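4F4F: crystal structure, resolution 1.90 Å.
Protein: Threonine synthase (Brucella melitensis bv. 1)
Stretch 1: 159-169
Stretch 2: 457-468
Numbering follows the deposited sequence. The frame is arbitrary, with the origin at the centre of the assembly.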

# COMPACT_ATOMS: atom_id res chain seq x y z
N GLY A 159 -3.19 0.72 -20.05
CA GLY A 159 -2.34 1.33 -21.05
C GLY A 159 -0.91 0.91 -20.98
O GLY A 159 -0.12 1.41 -21.77
N ARG A 160 -0.54 -0.02 -20.10
CA ARG A 160 0.79 -0.58 -20.15
C ARG A 160 0.87 -1.49 -21.41
O ARG A 160 -0.17 -1.96 -21.92
CB ARG A 160 1.16 -1.34 -18.86
CG ARG A 160 1.05 -0.54 -17.55
CD ARG A 160 2.17 0.46 -17.31
NE ARG A 160 2.14 1.59 -18.25
CZ ARG A 160 1.38 2.67 -18.12
NH1 ARG A 160 1.47 3.62 -19.04
NH2 ARG A 160 0.54 2.84 -17.08
N ASP A 161 2.07 -1.70 -21.92
CA ASP A 161 2.25 -2.43 -23.15
C ASP A 161 2.20 -3.96 -22.96
O ASP A 161 1.68 -4.67 -23.81
CB ASP A 161 3.58 -2.04 -23.81
CG ASP A 161 3.69 -0.52 -24.11
OD1 ASP A 161 2.65 0.16 -24.34
OD2 ASP A 161 4.83 0.00 -24.13
N ASN A 162 2.72 -4.47 -21.84
CA ASN A 162 3.00 -5.90 -21.70
C ASN A 162 2.07 -6.67 -20.73
O ASN A 162 2.33 -7.84 -20.44
CB ASN A 162 4.47 -6.10 -21.31
CG ASN A 162 5.41 -5.52 -22.36
OD1 ASN A 162 6.30 -4.72 -22.08
ND2 ASN A 162 5.17 -5.89 -23.58
N THR A 163 1.00 -6.00 -20.30
CA THR A 163 0.04 -6.55 -19.34
C THR A 163 -1.40 -6.31 -19.80
O THR A 163 -1.67 -5.41 -20.60
CB THR A 163 0.22 -5.97 -17.92
OG1 THR A 163 0.10 -4.54 -17.97
CG2 THR A 163 1.57 -6.38 -17.34
N ASP A 164 -2.27 -7.23 -19.37
CA ASP A 164 -3.73 -7.09 -19.45
C ASP A 164 -4.18 -7.33 -18.00
O ASP A 164 -3.65 -8.23 -17.31
CB ASP A 164 -4.35 -8.12 -20.40
CG ASP A 164 -3.88 -7.92 -21.84
OD1 ASP A 164 -4.29 -6.94 -22.46
OD2 ASP A 164 -3.07 -8.73 -22.35
N ILE A 165 -5.12 -6.53 -17.55
CA ILE A 165 -5.57 -6.61 -16.18
C ILE A 165 -7.06 -6.93 -16.09
O ILE A 165 -7.88 -6.37 -16.84
CB ILE A 165 -5.19 -5.32 -15.40
CG1 ILE A 165 -5.59 -5.44 -13.91
CG2 ILE A 165 -5.83 -4.13 -16.08
CD1 ILE A 165 -4.90 -4.52 -12.92
N PHE A 166 -7.37 -7.89 -15.21
CA PHE A 166 -8.72 -8.34 -14.96
C PHE A 166 -8.97 -8.20 -13.45
O PHE A 166 -8.27 -8.79 -12.63
CB PHE A 166 -8.90 -9.81 -15.39
CG PHE A 166 -8.54 -10.07 -16.83
CD1 PHE A 166 -7.22 -10.06 -17.23
CD2 PHE A 166 -9.52 -10.26 -17.78
CE1 PHE A 166 -6.89 -10.26 -18.57
CE2 PHE A 166 -9.20 -10.47 -19.11
CZ PHE A 166 -7.89 -10.48 -19.51
N ILE A 167 -9.96 -7.38 -13.10
CA ILE A 167 -10.36 -7.18 -11.72
C ILE A 167 -11.80 -7.65 -11.56
O ILE A 167 -12.72 -7.18 -12.30
CB ILE A 167 -10.26 -5.72 -11.32
CG1 ILE A 167 -8.79 -5.22 -11.37
CG2 ILE A 167 -10.91 -5.53 -9.94
CD1 ILE A 167 -7.81 -5.89 -10.42
N LEU A 168 -11.99 -8.56 -10.62
CA LEU A 168 -13.28 -9.06 -10.28
C LEU A 168 -13.80 -8.29 -9.05
O LEU A 168 -13.08 -8.15 -8.04
CB LEU A 168 -13.17 -10.57 -9.95
CG LEU A 168 -12.81 -11.59 -11.04
CD1 LEU A 168 -11.44 -11.37 -11.66
CD2 LEU A 168 -12.93 -13.00 -10.51
N PHE A 169 -15.04 -7.83 -9.14
CA PHE A 169 -15.71 -7.14 -8.05
C PHE A 169 -17.18 -7.56 -7.98
O PHE A 169 -17.73 -8.03 -8.98
CB PHE A 169 -15.59 -5.63 -8.22
CG PHE A 169 -16.25 -5.08 -9.45
CD1 PHE A 169 -17.57 -4.67 -9.41
CD2 PHE A 169 -15.53 -4.91 -10.62
CE1 PHE A 169 -18.17 -4.14 -10.52
CE2 PHE A 169 -16.16 -4.41 -11.77
CZ PHE A 169 -17.47 -4.02 -11.71
N ILE A 457 -16.17 -20.09 -16.30
CA ILE A 457 -16.66 -18.91 -17.02
C ILE A 457 -15.60 -17.78 -16.97
O ILE A 457 -15.26 -17.20 -18.00
CB ILE A 457 -18.03 -18.42 -16.47
CG1 ILE A 457 -19.13 -19.45 -16.79
CG2 ILE A 457 -18.37 -17.03 -17.00
CD1 ILE A 457 -20.52 -19.12 -16.20
N VAL A 458 -15.06 -17.51 -15.78
CA VAL A 458 -14.08 -16.44 -15.61
C VAL A 458 -12.79 -16.81 -16.37
O VAL A 458 -12.22 -15.96 -17.07
CB VAL A 458 -13.81 -16.13 -14.11
CG1 VAL A 458 -12.69 -15.11 -13.97
CG2 VAL A 458 -15.07 -15.61 -13.42
N GLU A 459 -12.37 -18.08 -16.29
CA GLU A 459 -11.11 -18.45 -16.95
C GLU A 459 -11.26 -18.29 -18.45
O GLU A 459 -10.34 -17.84 -19.11
CB GLU A 459 -10.68 -19.88 -16.62
CG GLU A 459 -10.05 -20.04 -15.25
CD GLU A 459 -9.54 -21.45 -14.99
OE1 GLU A 459 -9.79 -22.33 -15.84
OE2 GLU A 459 -8.86 -21.68 -13.96
N GLU A 460 -12.42 -18.69 -18.99
CA GLU A 460 -12.67 -18.56 -20.44
C GLU A 460 -12.63 -17.08 -20.87
O GLU A 460 -12.09 -16.73 -21.92
CB GLU A 460 -14.02 -19.23 -20.87
N TYR A 461 -13.22 -16.21 -20.06
CA TYR A 461 -13.19 -14.77 -20.39
C TYR A 461 -11.74 -14.30 -20.41
O TYR A 461 -11.31 -13.64 -21.36
CB TYR A 461 -14.06 -13.91 -19.43
CG TYR A 461 -14.04 -12.45 -19.83
CD1 TYR A 461 -12.94 -11.66 -19.51
CD2 TYR A 461 -15.09 -11.87 -20.56
CE1 TYR A 461 -12.86 -10.34 -19.92
CE2 TYR A 461 -15.02 -10.52 -20.95
CZ TYR A 461 -13.91 -9.77 -20.63
OH TYR A 461 -13.78 -8.44 -20.99
N VAL A 462 -10.98 -14.67 -19.40
CA VAL A 462 -9.59 -14.22 -19.33
C VAL A 462 -8.77 -14.77 -20.50
O VAL A 462 -8.02 -14.03 -21.13
CB VAL A 462 -8.94 -14.62 -17.98
CG1 VAL A 462 -7.42 -14.45 -18.06
CG2 VAL A 462 -9.54 -13.80 -16.84
N ARG A 463 -8.94 -16.06 -20.79
CA ARG A 463 -8.25 -16.74 -21.88
C ARG A 463 -8.56 -16.05 -23.20
O ARG A 463 -7.66 -15.78 -23.99
CB ARG A 463 -8.66 -18.21 -21.88
CG ARG A 463 -8.02 -19.11 -22.92
CD ARG A 463 -8.53 -20.55 -22.78
NE ARG A 463 -7.72 -21.29 -21.81
CZ ARG A 463 -8.14 -21.83 -20.65
NH1 ARG A 463 -9.41 -21.78 -20.28
NH2 ARG A 463 -7.25 -22.45 -19.88
N HIS A 464 -9.83 -15.72 -23.44
CA HIS A 464 -10.24 -15.06 -24.68
C HIS A 464 -9.70 -13.65 -24.86
O HIS A 464 -9.37 -13.26 -25.97
CB HIS A 464 -11.77 -15.06 -24.82
CG HIS A 464 -12.25 -14.51 -26.14
ND1 HIS A 464 -12.67 -13.23 -26.29
CD2 HIS A 464 -12.30 -15.09 -27.41
CE1 HIS A 464 -13.01 -13.02 -27.58
NE2 HIS A 464 -12.78 -14.15 -28.27
N HIS A 465 -9.55 -12.90 -23.77
CA HIS A 465 -9.24 -11.49 -23.86
C HIS A 465 -7.78 -11.13 -23.59
O HIS A 465 -7.30 -10.11 -24.11
CB HIS A 465 -10.18 -10.70 -22.95
CG HIS A 465 -11.59 -10.65 -23.45
ND1 HIS A 465 -12.00 -9.74 -24.36
CD2 HIS A 465 -12.70 -11.46 -23.17
CE1 HIS A 465 -13.32 -9.94 -24.64
NE2 HIS A 465 -13.74 -10.99 -23.92
N SER A 466 -7.06 -11.92 -22.81
CA SER A 466 -5.64 -11.66 -22.57
C SER A 466 -4.81 -11.80 -23.85
O SER A 466 -5.05 -12.69 -24.64
CB SER A 466 -5.04 -12.59 -21.50
OG SER A 466 -3.70 -12.16 -21.22
N ARG A 467 -3.83 -10.92 -24.02
CA ARG A 467 -2.87 -11.02 -25.13
C ARG A 467 -1.65 -11.84 -24.75
O ARG A 467 -0.73 -11.98 -25.54
CB ARG A 467 -2.43 -9.62 -25.57
CG ARG A 467 -3.56 -8.75 -26.10
CD ARG A 467 -3.13 -7.30 -26.25
NE ARG A 467 -2.77 -6.69 -24.96
CZ ARG A 467 -2.12 -5.54 -24.83
NH1 ARG A 467 -1.70 -4.90 -25.92
NH2 ARG A 467 -1.82 -5.06 -23.62
N ALA A 468 -1.64 -12.37 -23.53
CA ALA A 468 -0.50 -13.10 -22.98
C ALA A 468 -0.27 -14.45 -23.61
O ALA A 468 0.81 -15.00 -23.50
CB ALA A 468 -0.67 -13.28 -21.49
OXT ALA A 468 -1.16 -15.06 -24.19
O HOH W 1 0.37 -2.73 -25.82
O HOH W 2 -6.74 -7.24 -23.43

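How do the two backbones lie against each other? Strand 163-169 and helix 457-465 run nearly antiparallel, with 157° between their N-to-C directions and a closest axial approach of 10.1 Å, a spacing that leaves room for side chains between them. The antiparallel course sets the register: Leu168 lies near Val458, Phe166 near Val462, and Asp164 near Ser466, where the chain has just left helical geometry. The backbones draw together along this path, from 9.1 Å between the CA atoms of Leu168 and Val458 to 5.9 Å between those of Asp164 and Ser466.

Which strand residues face the helix? The alternation of an extended strand turns Asp164, Phe166 and Leu168 toward the second stretch, while Ile165, Ile167 and Phe169 stay out of reach. Leu168 makes the apolar contact at one end, its CD2 lying 4.1 Å from CG1 of Val458. Val458 and Val462 are one helical turn apart, joined by the backbone hydrogen bond from Val462 N to Val458 O (2.9 Å), so they meet Leu168 and Phe166 in succession.

What surrounds the ring of Phe166? Over one face sits Val462, whose CG2 is 4.0 Å from the centroid of the Phe166 ring and 25° off the normal, a CH-pi contact in which a methyl group rests against the pi cloud. Other neighbours line the edge: Tyr461 CE1 approaches Phe166 CE2 at 3.8 Å, edge to edge, and His465 CB lies 4.0 Å from the same Phe166 CE2. Ser466 N is 3.7 Å from Phe166 CZ, but that amide is spent on the helix, donating to Val462 O at 2.9 Å.

How does the polar end hold together? Asp164 is buried, and its carboxylate charge is met by Arg467 from both backbone and side chain. Arg467 N donates to Asp164 OD2 at 2.9 Å with a nearly straight 163° angle, while Arg467 NE forms a salt bridge with Asp164 OD1, also at 2.9 Å. The same guanidinium reaches the strand backbone, as Arg467 NH2 donates to Thr163 O at 3.0 Å; Asp164 OD1 and Thr163 O both lie near the guanidinium plane, where its N-H bonds point.

What do water and the chain end add? One water accepts from Arg467 NH1 (3.0 Å) and donates to Asp161 O (3.1 Å), extending the arginine's reach into the loop before the strand. Another donates to Asp164 OD1 (2.7 Å) and His465 O (3.0 Å), linking carboxylate and helix. Beyond Arg467, Ala468 N donates to Ser466 OG at 3.1 Å, tying the C-terminal residue back across the turn.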